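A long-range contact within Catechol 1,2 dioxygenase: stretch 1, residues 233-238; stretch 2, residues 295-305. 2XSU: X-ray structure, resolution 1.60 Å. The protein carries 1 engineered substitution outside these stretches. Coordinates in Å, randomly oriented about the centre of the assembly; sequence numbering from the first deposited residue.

Stretch 1 (233-238) PGYRKL
Stretch 2 295-305: KEAEAAPSSEV

Two irregular, largely extended segments of catechol 1,2 dioxygenase run side by side in the same direction and bury 542 Å² between them, both sides summed. A single beta bridge joins Y235 to K295 (CA to CA 4.4 Å), and further along K237 CA lies 5.7 Å from S303 CA. At the bridge, E296 N donates to G234 O at 2.9 Å and 173°. Between these two points stretch 2 bulges outward through a type I turn, A297 to A300, closed by A300 N to A297 O at 3.1 Å.

R236 covers the most surface (118 Å²). Its phi/psi are -71/129, its chi1 to chi4 m, t, p and -143°; CB points sideways, but the guanidinium reaches stretch 2. There NH2 donates to P301 O at 2.8 Å and 168°, the carbonyl lying near the guanidinium plane where an N-H can meet its lone pair. Water 2 reinforces the pairing, accepting from R236 NE (3.0 Å) and donating to P301 O (2.7 Å). A300 CB packs 3.9 Å from R236 NE, and S303 CB covers one guanidinium face.

S303 (phi/psi -108/9, chi1 p) points toward stretch 1, and its OG donates to K237 O at 2.6 Å, a short bond that gives the K237 carbonyl a donor from stretch 2. K237, all t, starts toward stretch 2, its CB 3.6 Å from E304 CG, before its end leads away.

E296 (chi1 -82°, chi2 t, chi3 -21°) has its CB sideways to stretch 1, and its CG lies 3.6 Å from R236 N. Its OE2 sits 3.2 Å from Y235 O, two acceptors that cannot bond directly. Water 1 accepts from G234 N (2.9 Å) and donates to E296 OE1 (3.1 Å); water 3 accepts from K237 N (2.9 Å). G234, at phi/psi 87/-4, would jam a CB against the preceding carbonyl. Y235 (chi1 m, chi2 -91°) points away, yet its CD1 lies 3.8 Å from K295 CA.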

# COMPACT_ATOMS: atom_id res chain seq x y z
N PRO A 233 29.33 9.19 20.01
CA PRO A 233 28.88 9.10 21.41
C PRO A 233 28.71 10.46 22.04
O PRO A 233 29.59 11.33 21.92
CB PRO A 233 30.04 8.36 22.10
CG PRO A 233 30.65 7.54 21.03
CD PRO A 233 30.48 8.31 19.73
N GLY A 234 27.57 10.65 22.69
CA GLY A 234 27.25 11.93 23.33
C GLY A 234 26.58 12.98 22.46
O GLY A 234 26.25 14.07 22.95
N TYR A 235 26.42 12.68 21.17
CA TYR A 235 25.81 13.62 20.21
C TYR A 235 24.57 13.06 19.53
O TYR A 235 24.39 11.84 19.39
CB TYR A 235 26.85 14.07 19.16
CG TYR A 235 27.99 14.84 19.79
CD1 TYR A 235 27.93 16.24 19.91
CD2 TYR A 235 29.12 14.17 20.29
CE1 TYR A 235 28.97 16.95 20.51
CE2 TYR A 235 30.16 14.88 20.89
CZ TYR A 235 30.08 16.26 20.99
OH TYR A 235 31.10 16.98 21.59
N ARG A 236 23.69 13.99 19.10
CA ARG A 236 22.48 13.63 18.38
C ARG A 236 22.83 13.15 16.97
O ARG A 236 23.54 13.86 16.25
CB ARG A 236 21.56 14.85 18.29
CG ARG A 236 21.23 15.51 19.63
CD ARG A 236 20.17 16.60 19.42
NE ARG A 236 18.81 16.07 19.28
CZ ARG A 236 17.89 16.58 18.46
NH1 ARG A 236 18.20 17.56 17.62
NH2 ARG A 236 16.66 16.07 18.43
N LYS A 237 22.32 11.99 16.58
CA LYS A 237 22.54 11.47 15.21
C LYS A 237 21.90 12.40 14.18
O LYS A 237 20.79 12.93 14.38
CB LYS A 237 21.97 10.07 15.05
CG LYS A 237 22.34 9.41 13.71
CD LYS A 237 21.96 7.95 13.71
CE LYS A 237 22.48 7.23 12.45
NZ LYS A 237 22.41 5.74 12.62
N LEU A 238 22.62 12.57 13.07
CA LEU A 238 22.20 13.49 12.02
C LEU A 238 21.97 12.74 10.72
O LEU A 238 22.83 11.97 10.29
CB LEU A 238 23.25 14.57 11.80
CG LEU A 238 23.06 15.54 10.61
CD1 LEU A 238 21.80 16.39 10.79
CD2 LEU A 238 24.26 16.43 10.42
N LYS A 295 25.01 18.42 21.09
CA LYS A 295 25.16 17.47 22.20
C LYS A 295 23.81 16.88 22.62
O LYS A 295 22.77 17.56 22.61
CB LYS A 295 25.89 18.11 23.42
CG LYS A 295 25.20 19.33 24.02
CD LYS A 295 25.50 19.47 25.54
CE LYS A 295 24.83 20.73 26.17
NZ LYS A 295 23.43 21.03 25.69
N GLU A 296 23.83 15.59 22.96
CA GLU A 296 22.63 14.91 23.44
C GLU A 296 22.32 15.45 24.83
O GLU A 296 23.17 15.40 25.72
CB GLU A 296 22.86 13.41 23.55
CG GLU A 296 22.72 12.63 22.25
CD GLU A 296 23.08 11.15 22.40
OE1 GLU A 296 23.81 10.80 23.37
OE2 GLU A 296 22.64 10.34 21.55
N ALA A 297 21.12 15.98 25.00
CA ALA A 297 20.66 16.45 26.31
C ALA A 297 19.51 15.56 26.75
O ALA A 297 18.82 14.96 25.90
CB ALA A 297 20.20 17.91 26.24
N GLU A 298 19.28 15.49 28.06
CA GLU A 298 18.14 14.75 28.61
C GLU A 298 16.80 15.24 28.04
O GLU A 298 15.92 14.44 27.74
CB GLU A 298 18.15 14.82 30.15
CG GLU A 298 17.28 13.77 30.86
CD GLU A 298 17.87 12.35 30.81
OE1 GLU A 298 18.24 11.88 29.70
OE2 GLU A 298 17.96 11.71 31.88
N ALA A 299 16.68 16.55 27.87
CA ALA A 299 15.48 17.18 27.30
C ALA A 299 15.26 16.94 25.79
O ALA A 299 14.15 17.15 25.27
CB ALA A 299 15.50 18.69 27.59
N ALA A 300 16.31 16.53 25.08
CA ALA A 300 16.26 16.46 23.61
C ALA A 300 15.35 15.33 23.09
O ALA A 300 15.47 14.19 23.55
CB ALA A 300 17.67 16.31 23.03
N PRO A 301 14.43 15.65 22.14
CA PRO A 301 13.77 14.56 21.41
C PRO A 301 14.81 13.70 20.68
O PRO A 301 15.90 14.19 20.34
CB PRO A 301 12.89 15.28 20.38
CG PRO A 301 12.74 16.68 20.90
CD PRO A 301 13.97 16.98 21.68
N SER A 302 14.48 12.43 20.45
CA SER A 302 15.40 11.57 19.69
C SER A 302 15.56 12.10 18.27
O SER A 302 14.59 12.62 17.68
CB SER A 302 14.89 10.12 19.68
OG SER A 302 15.86 9.26 19.09
N SER A 303 16.79 12.02 17.73
CA SER A 303 17.02 12.36 16.32
C SER A 303 17.30 11.11 15.47
O SER A 303 17.68 11.22 14.29
CB SER A 303 18.14 13.39 16.17
OG SER A 303 19.38 12.83 16.59
N GLU A 304 17.10 9.95 16.10
CA GLU A 304 17.27 8.65 15.45
C GLU A 304 15.93 8.06 15.01
O GLU A 304 14.94 8.15 15.73
CB GLU A 304 17.97 7.69 16.40
CG GLU A 304 19.40 8.10 16.72
CD GLU A 304 20.05 7.24 17.79
OE1 GLU A 304 19.38 6.36 18.37
OE2 GLU A 304 21.25 7.46 18.06
N VAL A 305 15.91 7.46 13.83
CA VAL A 305 14.66 6.96 13.25
C VAL A 305 14.83 5.47 12.96
O VAL A 305 15.69 5.09 12.17
CB VAL A 305 14.34 7.74 11.95
CG1 VAL A 305 13.14 7.15 11.23
CG2 VAL A 305 14.09 9.21 12.25
O HOH W 1 25.77 8.38 23.13
O HOH W 2 18.47 13.53 20.79
O HOH W 3 21.41 10.30 18.73